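Local coordinates for GTP-binding protein (PDB 1WXQ), which is of unknown cellular function but probably binds GTP, and perhaps hydrolyses nucleotide, as an Obg-like GTPase, at residues 145-150 against 201-206; 153-158 against 194-199; 245-250 against 306-311; 252-257 against 301-306. One frame throughout, in Å; residues are numbered along the deposited sequence.

Contact 1: 145-150 against 201-206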
loop_
_atom_site.group_PDB
_atom_site.type_symbol
_atom_site.label_atom_id
_atom_site.label_comp_id
_atom_site.label_asym_id
_atom_site.label_seq_id
_atom_site.Cartn_x
_atom_site.Cartn_y
_atom_site.Cartn_z
ATOM N N ILE A 145 17.939 8.663 -12.452
ATOM C CA ILE A 145 18.920 7.982 -11.624
ATOM C C ILE A 145 19.661 6.910 -12.420
ATOM O O ILE A 145 20.855 6.722 -12.233
ATOM C CB ILE A 145 18.275 7.371 -10.380
ATOM C CG1 ILE A 145 17.718 8.489 -9.499
ATOM C CG2 ILE A 145 19.304 6.565 -9.603
ATOM C CD1 ILE A 145 17.083 7.995 -8.198
ATOM N N LEU A 146 18.955 6.231 -13.320
ATOM C CA LEU A 146 19.554 5.199 -14.170
ATOM C C LEU A 146 20.354 5.800 -15.326
ATOM O O LEU A 146 21.497 5.427 -15.569
ATOM C CB LEU A 146 18.455 4.312 -14.760
ATOM C CG LEU A 146 17.666 3.462 -13.767
ATOM C CD1 LEU A 146 16.362 3.028 -14.384
ATOM C CD2 LEU A 146 18.510 2.258 -13.339
ATOM N N SER A 147 19.718 6.727 -16.036
ATOM C CA SER A 147 20.282 7.390 -17.207
ATOM C C SER A 147 21.557 8.183 -16.916
ATOM O O SER A 147 22.573 8.020 -17.595
ATOM C CB SER A 147 19.204 8.296 -17.809
ATOM O OG SER A 147 19.384 8.438 -19.199
ATOM N N LYS A 148 21.500 9.056 -15.918
ATOM C CA LYS A 148 22.675 9.837 -15.527
ATOM C C LYS A 148 23.818 8.903 -15.123
ATOM O O LYS A 148 23.698 8.125 -14.170
ATOM C CB LYS A 148 22.358 10.752 -14.334
ATOM C CG LYS A 148 21.399 11.868 -14.636
ATOM C CD LYS A 148 21.019 12.651 -13.392
ATOM C CE LYS A 148 19.704 13.375 -13.623
ATOM N NZ LYS A 148 19.307 14.203 -12.462
ATOM N N GLY A 149 24.931 8.993 -15.837
ATOM C CA GLY A 149 26.067 8.154 -15.509
ATOM C C GLY A 149 26.058 6.896 -16.347
ATOM O O GLY A 149 27.076 6.246 -16.519
ATOM N N TRP A 150 24.898 6.542 -16.879
ATOM C CA TRP A 150 24.525 5.192 -17.316
ATOM C C TRP A 150 25.547 4.570 -18.284
ATOM O O TRP A 150 25.473 3.401 -18.640
ATOM C CB TRP A 150 23.155 5.269 -17.990
ATOM C CG TRP A 150 22.800 3.951 -18.562
ATOM C CD1 TRP A 150 22.989 3.529 -19.897
ATOM C CD2 TRP A 150 22.287 2.807 -17.837
ATOM N NE1 TRP A 150 22.656 2.225 -20.082
ATOM C CE2 TRP A 150 22.192 1.735 -18.760
ATOM C CE3 TRP A 150 21.910 2.603 -16.512
ATOM C CZ2 TRP A 150 21.739 0.496 -18.337
ATOM C CZ3 TRP A 150 21.457 1.365 -16.090
ATOM C CH2 TRP A 150 21.367 0.305 -17.011
ATOM N N ASP A 201 15.360 4.616 -24.758
ATOM C CA ASP A 201 13.984 4.148 -24.795
ATOM C C ASP A 201 13.827 3.014 -23.819
ATOM O O ASP A 201 12.793 2.909 -23.146
ATOM C CB ASP A 201 13.607 3.677 -26.196
ATOM C CG ASP A 201 13.399 4.833 -27.155
ATOM O OD1 ASP A 201 12.302 5.455 -27.147
ATOM O OD2 ASP A 201 14.349 5.128 -27.909
ATOM N N ASP A 202 14.854 2.168 -23.746
ATOM C CA ASP A 202 14.850 1.031 -22.826
ATOM C C ASP A 202 14.842 1.523 -21.386
ATOM O O ASP A 202 14.130 1.003 -20.537
ATOM C CB ASP A 202 16.093 0.160 -23.040
ATOM C CG ASP A 202 16.207 -0.354 -24.461
ATOM O OD1 ASP A 202 15.185 -0.777 -25.016
ATOM O OD2 ASP A 202 17.324 -0.344 -25.020
ATOM N N LEU A 203 15.636 2.544 -21.119
ATOM C CA LEU A 203 15.718 3.087 -19.787
ATOM C C LEU A 203 14.409 3.697 -19.278
ATOM O O LEU A 203 13.933 3.354 -18.187
ATOM C CB LEU A 203 16.848 4.100 -19.731
ATOM C CG LEU A 203 18.239 3.477 -19.667
ATOM C CD1 LEU A 203 19.321 4.533 -19.883
ATOM C CD2 LEU A 203 18.393 2.819 -18.316
ATOM N N LEU A 204 13.819 4.589 -20.064
ATOM C CA LEU A 204 12.568 5.223 -19.658
ATOM C C LEU A 204 11.480 4.143 -19.491
ATOM O O LEU A 204 10.728 4.126 -18.499
ATOM C CB LEU A 204 12.153 6.255 -20.707
ATOM C CG LEU A 204 10.810 6.921 -20.471
ATOM C CD1 LEU A 204 10.756 7.445 -19.062
ATOM C CD2 LEU A 204 10.618 8.060 -21.475
ATOM N N ALA A 205 11.418 3.231 -20.457
ATOM C CA ALA A 205 10.435 2.156 -20.406
ATOM C C ALA A 205 10.691 1.289 -19.180
ATOM O O ALA A 205 9.761 0.859 -18.499
ATOM C CB ALA A 205 10.519 1.305 -21.664
ATOM N N PHE A 206 11.961 1.018 -18.903
ATOM C CA PHE A 206 12.293 0.207 -17.746
ATOM C C PHE A 206 11.938 0.984 -16.486
ATOM O O PHE A 206 11.450 0.408 -15.525
ATOM C CB PHE A 206 13.772 -0.171 -17.743
ATOM C CG PHE A 206 14.228 -0.799 -16.456
ATOM C CD1 PHE A 206 14.840 -0.030 -15.473
ATOM C CD2 PHE A 206 14.013 -2.148 -16.209
ATOM C CE1 PHE A 206 15.231 -0.595 -14.257
ATOM C CE2 PHE A 206 14.398 -2.725 -15.002
ATOM C CZ PHE A 206 15.010 -1.946 -14.020
#

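Contact 2: 153-158 against 194-199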
loop_
_atom_site.group_PDB
_atom_site.type_symbol
_atom_site.label_atom_id
_atom_site.label_comp_id
_atom_site.label_asym_id
_atom_site.label_seq_id
_atom_site.Cartn_x
_atom_site.Cartn_y
_atom_site.Cartn_z
ATOM N N PHE A 153 28.273 2.893 -16.165
ATOM C CA PHE A 153 27.732 1.828 -15.376
ATOM C C PHE A 153 27.646 0.561 -16.227
ATOM O O PHE A 153 27.991 -0.527 -15.775
ATOM C CB PHE A 153 26.359 2.274 -14.891
ATOM C CG PHE A 153 25.648 1.116 -14.272
ATOM C CD1 PHE A 153 25.644 0.976 -12.892
ATOM C CD2 PHE A 153 24.887 0.281 -15.065
ATOM C CE1 PHE A 153 24.852 -0.002 -12.303
ATOM C CE2 PHE A 153 24.093 -0.697 -14.469
ATOM C CZ PHE A 153 24.070 -0.850 -13.083
ATOM N N ALA A 154 27.308 0.729 -17.490
ATOM C CA ALA A 154 27.166 -0.433 -18.360
ATOM C C ALA A 154 28.503 -1.142 -18.607
ATOM O O ALA A 154 28.570 -2.342 -18.839
ATOM C CB ALA A 154 26.572 0.037 -19.689
ATOM N N LYS A 155 29.591 -0.347 -18.591
ATOM C CA LYS A 155 30.870 -0.950 -18.916
ATOM C C LYS A 155 31.634 -1.393 -17.656
ATOM O O LYS A 155 32.596 -2.145 -17.713
ATOM C CB LYS A 155 31.693 0.078 -19.683
ATOM C CG LYS A 155 30.962 0.581 -20.927
ATOM C CD LYS A 155 31.909 1.220 -21.936
ATOM C CE LYS A 155 32.056 2.730 -21.724
ATOM N NZ LYS A 155 32.137 3.393 -23.019
ATOM N N ARG A 156 31.205 -0.886 -16.483
ATOM C CA ARG A 156 31.800 -1.380 -15.243
ATOM C C ARG A 156 31.226 -2.742 -14.825
ATOM O O ARG A 156 31.171 -3.088 -13.653
ATOM C CB ARG A 156 31.539 -0.348 -14.145
ATOM C CG ARG A 156 32.566 -0.429 -13.015
ATOM C CD ARG A 156 31.948 -0.945 -11.711
ATOM N NE ARG A 156 30.533 -0.568 -11.627
ATOM C CZ ARG A 156 29.932 -0.686 -10.429
ATOM N NH1 ARG A 156 30.616 -1.119 -9.383
ATOM N NH2 ARG A 156 28.641 -0.365 -10.302
ATOM N N ILE A 157 30.641 -3.369 -15.870
ATOM C CA ILE A 157 29.746 -4.487 -15.579
ATOM C C ILE A 157 29.680 -5.483 -16.739
ATOM O O ILE A 157 29.222 -6.610 -16.610
ATOM C CB ILE A 157 28.360 -3.918 -15.275
ATOM C CG1 ILE A 157 28.405 -3.132 -13.961
ATOM C CG2 ILE A 157 27.335 -5.060 -15.113
ATOM C CD1 ILE A 157 27.232 -2.299 -13.855
ATOM N N LYS A 158 30.121 -5.005 -17.920
ATOM C CA LYS A 158 30.196 -5.852 -19.097
ATOM C C LYS A 158 31.508 -6.627 -19.125
ATOM O O LYS A 158 31.637 -7.667 -19.753
ATOM C CB LYS A 158 30.087 -4.960 -20.332
ATOM C CG LYS A 158 29.986 -5.769 -21.626
ATOM C CD LYS A 158 30.566 -5.020 -22.826
ATOM C CE LYS A 158 30.522 -5.849 -24.112
ATOM N NZ LYS A 158 29.561 -5.259 -25.043
ATOM N N ASP A 194 23.473 -7.441 -21.179
ATOM C CA ASP A 194 24.575 -6.521 -21.448
ATOM C C ASP A 194 24.000 -5.113 -21.409
ATOM O O ASP A 194 23.342 -4.684 -22.345
ATOM C CB ASP A 194 25.181 -6.785 -22.830
ATOM C CG ASP A 194 26.420 -5.942 -23.096
ATOM O OD1 ASP A 194 26.699 -5.018 -22.298
ATOM O OD2 ASP A 194 27.113 -6.201 -24.106
ATOM N N PRO A 195 24.226 -4.378 -20.317
ATOM C CA PRO A 195 23.680 -3.017 -20.260
ATOM C C PRO A 195 24.096 -2.098 -21.415
ATOM O O PRO A 195 23.291 -1.316 -21.897
ATOM C CB PRO A 195 24.146 -2.506 -18.894
ATOM C CG PRO A 195 25.402 -3.326 -18.621
ATOM C CD PRO A 195 25.010 -4.696 -19.111
ATOM N N THR A 196 25.343 -2.200 -21.864
ATOM C CA THR A 196 25.832 -1.361 -22.963
ATOM C C THR A 196 24.917 -1.402 -24.187
ATOM O O THR A 196 24.999 -0.532 -25.060
ATOM C CB THR A 196 27.247 -1.784 -23.429
ATOM O OG1 THR A 196 27.171 -3.050 -24.111
ATOM C CG2 THR A 196 28.199 -1.884 -22.236
ATOM N N LYS A 197 24.065 -2.420 -24.261
ATOM C CA LYS A 197 23.130 -2.550 -25.375
ATOM C C LYS A 197 21.825 -1.772 -25.118
ATOM O O LYS A 197 21.060 -1.520 -26.044
ATOM C CB LYS A 197 22.802 -4.027 -25.626
ATOM C CG LYS A 197 23.966 -4.792 -26.231
ATOM C CD LYS A 197 25.043 -3.893 -26.816
ATOM C CE LYS A 197 26.365 -4.649 -26.916
ATOM N NZ LYS A 197 26.512 -5.439 -28.182
ATOM N N TRP A 198 21.577 -1.403 -23.862
ATOM C CA TRP A 198 20.372 -0.655 -23.483
ATOM C C TRP A 198 20.319 0.741 -24.098
ATOM O O TRP A 198 21.311 1.477 -24.058
ATOM C CB TRP A 198 20.291 -0.507 -21.953
ATOM C CG TRP A 198 19.864 -1.761 -21.226
ATOM C CD1 TRP A 198 20.231 -3.047 -21.525
ATOM C CD2 TRP A 198 19.025 -1.845 -20.062
ATOM N NE1 TRP A 198 19.675 -3.918 -20.625
ATOM C CE2 TRP A 198 18.933 -3.212 -19.714
ATOM C CE3 TRP A 198 18.347 -0.899 -19.277
ATOM C CZ2 TRP A 198 18.186 -3.659 -18.610
ATOM C CZ3 TRP A 198 17.607 -1.342 -18.182
ATOM C CH2 TRP A 198 17.536 -2.710 -17.861
ATOM N N SER A 199 19.155 1.103 -24.648
ATOM C CA SER A 199 18.953 2.418 -25.247
ATOM C C SER A 199 18.178 3.319 -24.277
ATOM O O SER A 199 17.694 2.856 -23.254
ATOM C CB SER A 199 18.176 2.305 -26.561
ATOM O OG SER A 199 16.778 2.164 -26.342
#

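Contact 3: 245-250 against 306-311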
loop_
_atom_site.group_PDB
_atom_site.type_symbol
_atom_site.label_atom_id
_atom_site.label_comp_id
_atom_site.label_asym_id
_atom_site.label_seq_id
_atom_site.Cartn_x
_atom_site.Cartn_y
_atom_site.Cartn_z
ATOM N N ILE A 245 -6.816 2.116 -9.366
ATOM C CA ILE A 245 -8.002 1.893 -8.556
ATOM C C ILE A 245 -8.461 3.263 -8.046
ATOM O O ILE A 245 -7.687 3.973 -7.406
ATOM C CB ILE A 245 -7.682 1.013 -7.339
ATOM C CG1 ILE A 245 -7.323 -0.398 -7.808
ATOM C CG2 ILE A 245 -8.855 1.032 -6.363
ATOM C CD1 ILE A 245 -6.937 -1.338 -6.674
ATOM N N VAL A 246 -9.705 3.641 -8.323
ATOM C CA VAL A 246 -10.201 4.941 -7.867
ATOM C C VAL A 246 -11.416 4.864 -6.972
ATOM O O VAL A 246 -12.434 4.303 -7.350
ATOM C CB VAL A 246 -10.598 5.857 -9.024
ATOM C CG1 VAL A 246 -11.125 7.161 -8.464
ATOM C CG2 VAL A 246 -9.418 6.097 -9.929
ATOM N N ILE A 247 -11.323 5.478 -5.804
ATOM C CA ILE A 247 -12.422 5.449 -4.854
ATOM C C ILE A 247 -12.869 6.847 -4.386
ATOM O O ILE A 247 -12.052 7.689 -4.004
ATOM C CB ILE A 247 -12.003 4.548 -3.661
ATOM C CG1 ILE A 247 -11.813 3.115 -4.187
ATOM C CG2 ILE A 247 -13.029 4.612 -2.519
ATOM C CD1 ILE A 247 -10.973 2.217 -3.276
ATOM N N PRO A 248 -14.182 7.127 -4.467
ATOM C CA PRO A 248 -14.684 8.438 -4.028
ATOM C C PRO A 248 -14.372 8.583 -2.550
ATOM O O PRO A 248 -14.267 7.584 -1.831
ATOM C CB PRO A 248 -16.180 8.365 -4.332
ATOM C CG PRO A 248 -16.469 6.908 -4.373
ATOM C CD PRO A 248 -15.266 6.320 -5.046
ATOM N N THR A 249 -14.237 9.816 -2.082
ATOM C CA THR A 249 -13.845 10.024 -0.703
ATOM C C THR A 249 -14.155 11.427 -0.164
ATOM O O THR A 249 -14.118 12.416 -0.913
ATOM C CB THR A 249 -12.321 9.728 -0.605
ATOM O OG1 THR A 249 -12.121 8.356 -0.231
ATOM C CG2 THR A 249 -11.634 10.652 0.355
ATOM N N SER A 250 -14.456 11.499 1.135
ATOM C CA SER A 250 -14.747 12.760 1.803
ATOM C C SER A 250 -13.890 12.836 3.061
ATOM O O SER A 250 -14.316 12.458 4.165
ATOM C CB SER A 250 -16.237 12.858 2.171
ATOM O OG SER A 250 -17.049 13.054 1.018
ATOM N N GLN A 306 -11.342 4.749 4.634
ATOM C CA GLN A 306 -10.975 3.409 5.075
ATOM C C GLN A 306 -10.856 2.421 3.919
ATOM O O GLN A 306 -9.998 1.530 3.938
ATOM C CB GLN A 306 -11.988 2.886 6.087
ATOM C CG GLN A 306 -11.514 1.646 6.839
ATOM C CD GLN A 306 -10.222 1.882 7.601
ATOM O OE1 GLN A 306 -10.099 2.843 8.367
ATOM N NE2 GLN A 306 -9.251 1.004 7.397
ATOM N N GLU A 307 -11.731 2.583 2.930
ATOM C CA GLU A 307 -11.769 1.726 1.742
ATOM C C GLU A 307 -10.446 1.835 0.972
ATOM O O GLU A 307 -9.849 0.833 0.569
ATOM C CB GLU A 307 -12.932 2.173 0.847
ATOM C CG GLU A 307 -13.428 1.146 -0.145
ATOM C CD GLU A 307 -14.499 1.717 -1.069
ATOM O OE1 GLU A 307 -15.346 2.501 -0.572
ATOM O OE2 GLU A 307 -14.497 1.377 -2.277
ATOM N N VAL A 308 -9.990 3.066 0.770
ATOM C CA VAL A 308 -8.749 3.287 0.063
ATOM C C VAL A 308 -7.585 2.559 0.744
ATOM O O VAL A 308 -6.813 1.863 0.079
ATOM C CB VAL A 308 -8.424 4.784 -0.026
ATOM C CG1 VAL A 308 -7.025 4.974 -0.592
ATOM C CG2 VAL A 308 -9.455 5.486 -0.902
ATOM N N ILE A 309 -7.472 2.703 2.065
ATOM C CA ILE A 309 -6.386 2.060 2.805
ATOM C C ILE A 309 -6.447 0.532 2.742
ATOM O O ILE A 309 -5.409 -0.132 2.648
ATOM C CB ILE A 309 -6.357 2.546 4.269
ATOM C CG1 ILE A 309 -6.033 4.049 4.290
ATOM C CG2 ILE A 309 -5.342 1.747 5.066
ATOM C CD1 ILE A 309 -6.139 4.706 5.648
ATOM N N ASN A 310 -7.653 -0.030 2.770
ATOM C CA ASN A 310 -7.778 -1.478 2.674
ATOM C C ASN A 310 -7.375 -1.926 1.256
ATOM O O ASN A 310 -6.760 -2.987 1.085
ATOM C CB ASN A 310 -9.223 -1.946 2.982
ATOM C CG ASN A 310 -9.603 -1.822 4.475
ATOM O OD1 ASN A 310 -8.758 -1.544 5.344
ATOM N ND2 ASN A 310 -10.886 -2.035 4.770
ATOM N N ARG A 311 -7.700 -1.127 0.238
ATOM C CA ARG A 311 -7.364 -1.513 -1.133
ATOM C C ARG A 311 -5.872 -1.450 -1.358
ATOM O O ARG A 311 -5.328 -2.232 -2.142
ATOM C CB ARG A 311 -8.100 -0.637 -2.171
ATOM C CG ARG A 311 -9.614 -0.874 -2.237
ATOM C CD ARG A 311 -9.972 -2.337 -2.611
ATOM N NE ARG A 311 -9.666 -2.647 -4.005
ATOM C CZ ARG A 311 -10.398 -2.238 -5.042
ATOM N NH1 ARG A 311 -11.488 -1.508 -4.852
ATOM N NH2 ARG A 311 -10.026 -2.545 -6.276
#

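Contact 4: 252-257 against 301-306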
loop_
_atom_site.group_PDB
_atom_site.type_symbol
_atom_site.label_atom_id
_atom_site.label_comp_id
_atom_site.label_asym_id
_atom_site.label_seq_id
_atom_site.Cartn_x
_atom_site.Cartn_y
_atom_site.Cartn_z
ATOM N N ALA A 252 -12.639 15.513 4.871
ATOM C CA ALA A 252 -13.098 16.407 5.933
ATOM C C ALA A 252 -14.120 15.706 6.813
ATOM O O ALA A 252 -14.116 15.875 8.030
ATOM C CB ALA A 252 -13.695 17.689 5.343
ATOM N N ALA A 253 -14.982 14.906 6.197
ATOM C CA ALA A 253 -15.991 14.112 6.896
ATOM C C ALA A 253 -15.418 13.104 7.906
ATOM O O ALA A 253 -15.778 13.101 9.070
ATOM C CB ALA A 253 -16.885 13.417 5.865
ATOM N N GLU A 254 -14.543 12.198 7.434
ATOM C CA GLU A 254 -14.109 11.187 8.392
ATOM C C GLU A 254 -13.265 11.803 9.507
ATOM O O GLU A 254 -13.141 11.276 10.605
ATOM C CB GLU A 254 -13.293 10.136 7.639
ATOM C CG GLU A 254 -13.435 8.741 8.250
ATOM C CD GLU A 254 -12.084 8.063 8.273
ATOM O OE1 GLU A 254 -11.153 8.594 7.683
ATOM O OE2 GLU A 254 -11.975 7.002 8.884
ATOM N N LEU A 255 -12.636 12.945 9.175
ATOM C CA LEU A 255 -11.839 13.621 10.182
ATOM C C LEU A 255 -12.738 14.083 11.320
ATOM O O LEU A 255 -12.402 14.029 12.496
ATOM C CB LEU A 255 -11.175 14.829 9.520
ATOM C CG LEU A 255 -10.313 15.640 10.489
ATOM C CD1 LEU A 255 -9.206 14.800 11.126
ATOM C CD2 LEU A 255 -9.616 16.818 9.807
ATOM N N THR A 256 -13.914 14.586 10.915
ATOM C CA THR A 256 -14.905 14.994 11.894
ATOM C C THR A 256 -15.290 13.822 12.803
ATOM O O THR A 256 -14.991 13.794 13.990
ATOM C CB THR A 256 -16.132 15.497 11.125
ATOM O OG1 THR A 256 -15.800 16.722 10.467
ATOM C CG2 THR A 256 -17.302 15.752 12.082
ATOM N N LEU A 257 -16.004 12.849 12.203
ATOM C CA LEU A 257 -16.469 11.699 12.971
ATOM C C LEU A 257 -15.312 10.915 13.596
ATOM O O LEU A 257 -15.490 10.070 14.461
ATOM C CB LEU A 257 -17.267 10.798 12.034
ATOM C CG LEU A 257 -18.277 11.581 11.197
ATOM C CD1 LEU A 257 -18.050 11.403 9.698
ATOM C CD2 LEU A 257 -19.722 11.166 11.466
ATOM N N GLY A 301 -21.810 4.843 1.378
ATOM C CA GLY A 301 -21.677 3.719 2.292
ATOM C C GLY A 301 -20.579 3.920 3.335
ATOM O O GLY A 301 -20.382 3.075 4.212
ATOM N N SER A 302 -19.856 5.036 3.236
ATOM C CA SER A 302 -18.794 5.366 4.155
ATOM C C SER A 302 -18.093 6.621 3.679
ATOM O O SER A 302 -18.497 7.261 2.717
ATOM C CB SER A 302 -17.809 4.195 4.185
ATOM O OG SER A 302 -17.006 4.225 3.004
ATOM N N THR A 303 -17.010 7.001 4.351
ATOM C CA THR A 303 -16.265 8.188 3.968
ATOM C C THR A 303 -15.254 7.873 2.872
ATOM O O THR A 303 -14.608 8.773 2.339
ATOM C CB THR A 303 -15.545 8.816 5.182
ATOM O OG1 THR A 303 -14.865 7.790 5.934
ATOM C CG2 THR A 303 -16.572 9.549 6.075
ATOM N N GLY A 304 -15.128 6.591 2.538
ATOM C CA GLY A 304 -14.229 6.187 1.479
ATOM C C GLY A 304 -12.775 6.092 1.882
ATOM O O GLY A 304 -11.991 5.372 1.249
ATOM N N VAL A 305 -12.405 6.813 2.934
ATOM C CA VAL A 305 -11.025 6.798 3.394
ATOM C C VAL A 305 -10.575 5.403 3.775
ATOM O O VAL A 305 -9.559 4.909 3.281
ATOM C CB VAL A 305 -10.830 7.725 4.589
ATOM C CG1 VAL A 305 -9.413 7.585 5.125
ATOM C CG2 VAL A 305 -11.114 9.174 4.162
ATOM N N GLN A 306 -11.342 4.749 4.634
ATOM C CA GLN A 306 -10.975 3.409 5.075
ATOM C C GLN A 306 -10.856 2.421 3.919
ATOM O O GLN A 306 -9.998 1.530 3.938
ATOM C CB GLN A 306 -11.988 2.886 6.087
ATOM C CG GLN A 306 -11.514 1.646 6.839
ATOM C CD GLN A 306 -10.222 1.882 7.601
ATOM O OE1 GLN A 306 -10.099 2.843 8.367
ATOM N NE2 GLN A 306 -9.251 1.004 7.397
#

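Contact 1: 145-150 against 201-206
L203 faces W150, L146 and S147 with its two methyl groups, and tracing its branches outward explains most of the packing of one helix end and its following turn on a second helix. CB points across the interface, and CG stands anti to the carbonyl carbon (chi1 -77°), where the chain forks. CD2 sits 3.8 Å from the centroid of the six-membered ring of W150, 4° off the ring normal, a CH-pi contact over the face; the same methyl lies 3.9 Å from L146 CB. CD1 takes the pyrrole side of the indole, 3.8 Å from W150 CG, and also approaches S147 OG, whose hydrogen bond goes to Q200 OE1. Helices 127-147 and 200-214 belong to an all-helical insertion between two neighbouring parallel strands of the sheet, 104-110 and 217-222, consistent with the helical domain of YchF-type relatives. A type II turn from S147 to W150, passing through G149 at positive phi, brings the indole back over L203. One turn beyond L203, F206 turns its ring edge to L146 CD1, which lies in the ring plane 3.6 Å from F206 CD1; the two side chains cross at about a right angle, and I168 touches both.

Contact 2: 153-158 against 194-199
K158 and D194 form the salt bridge of this contact, with K158 NZ 2.8 Å from D194 OD2 on the syn lone pair, the side that faces the other carboxylate oxygen. The lysine chain is extended as far as CE and turns at chi4 (112°), which places NZ near a second acceptor as well: T196 OG1, 3.4 Å from K158 NZ, in a weak bond. Beneath this polar layer lies an apolar one. A154 CB packs 3.6 Å from P195 CB and equally far from T196 CG2, while K155 adds its CG against the same threonine methyl and I157 CG2 lies loosely by the proline ring.

The next shell positions the carboxylate. T196 OG1 donates to D194 OD1 at 2.7 Å, arriving from 46° above the carboxylate plane, and T196 N makes a weak bond to the same oxygen; the two carboxylate oxygens thus divide the work, OD1 within its own segment and OD2 across to the lysine. K197 NZ stands 4.4 Å from K158 NZ, so D194 probably offsets some repulsion between like charges. Further out, W150 and L164 touch P195.

The segment 194-199 carries a short 3-10 turn, 195-197, and then S199, the N-cap of helix 200-214. The S199 side chain caps a backbone N of the first turn, and D202 OD2 accepts from S199 N in return. That reciprocal pattern is consistent with a capping box, here opening a helix of the all-helical insertion of this G domain.

Contact 3: 245-250 against 306-311
I247 and R311 meet where a helix layer covers one face of the sheet of a P-loop NTPase fold. Strand 245-249, which pairs in parallel with strand 217-222, runs nearly antiparallel to the segment 306-311 of helix 305-316, at 160° and 8.8 Å between axes. I245, I247 and T249 point toward this helix, whereas V246 and P248 point away and touch helix 229-241.

I247 carries the middle of the contact. Its CG2 lies 3.6 Å from E307 CD, its CB 3.9 Å from V308 CG2, and its CD1 3.5 Å from R311 CG, so three residues of the helix meet one isoleucine. R311 bends at chi2 and chi3 (-60° and -71°), which turns CD and NE out of the extended course. Its guanidinium presents a face to I245 CG2, 3.6 Å above the plane and offset toward the rim, while NE forms a salt bridge with D315. An alanine at R311 would probably leave D315 without this partner and open a gap beside I245 and the CD1 methyl of I247.

At the other end of the strand, T249 and V308 cross at about a right angle. T249 OG1 donates to P248 O at 2.8 Å from above the carbonyl plane, and T249 OG1 itself lies 4.0 Å from V308 CG2.

Contact 4: 252-257 against 301-306
E254 and T303 bury the most surface in this contact, with V305 third, and together they show how an acidic residue can pack as if it were aliphatic. E254 CB lies 3.6 Å from T303 CB, and the two side chains cross at about a right angle. T303 CG2, anti to its own carbonyl carbon, reaches over to the helix 251-258, where it sits 3.7 Å from E254 CB and 3.9 Å from A253 CB, with L257 CD1 more loosely alongside. Y268 also touches E254, L257 and T303.

Beyond CG the glutamate bends at chi2 (-138°), placing CD 3.9 Å from V305 CB, and OE1 rests against the valine's branch. The other oxygen, OE2, forms a salt bridge with R258 on its own helix. An alanine at E254 would probably leave R258 without this acid and open a gap beside V305, though CB, now a methyl, would still meet T303.

The segment 301-306 is shaped by an ST turn, in which S302 OG accepts from G304 N at 3.1 Å, just ahead of helix 305-316, with G304 at its N-cap. Helix 251-258 starts directly after strand 245-249, the place where G domains carry the last of their conserved sequence motifs, and T303 is linked by a backbone hydrogen bond to S250. The methylenes of E254 pack on T303 and its oxygen OE1 rests on V305, all without a hydrogen bond, and the carboxylate's charge is probably balanced chiefly by R258 within the helix.

How the contacts relate
The four contacts form two pairs. Contacts 1 and 2, centred 11 Å apart, build one continuous core in the all-helical insertion, where W198 of 194-199 packs on W150, L203 and F206; along the chain, contact 2 falls wholly between the two segments of contact 1. Contacts 3 and 4, 10 Å apart, share Q306 and helix 305-316, and the probable hydrogen bond from S250 N to T303 O joins them; contact 4 likewise falls between the segments of contact 3. The pairs follow in series, and contacts 2 and 4 lie about 50 Å apart between centres. The helical insertion and the core that probably binds nucleotide thus each carry their own packing.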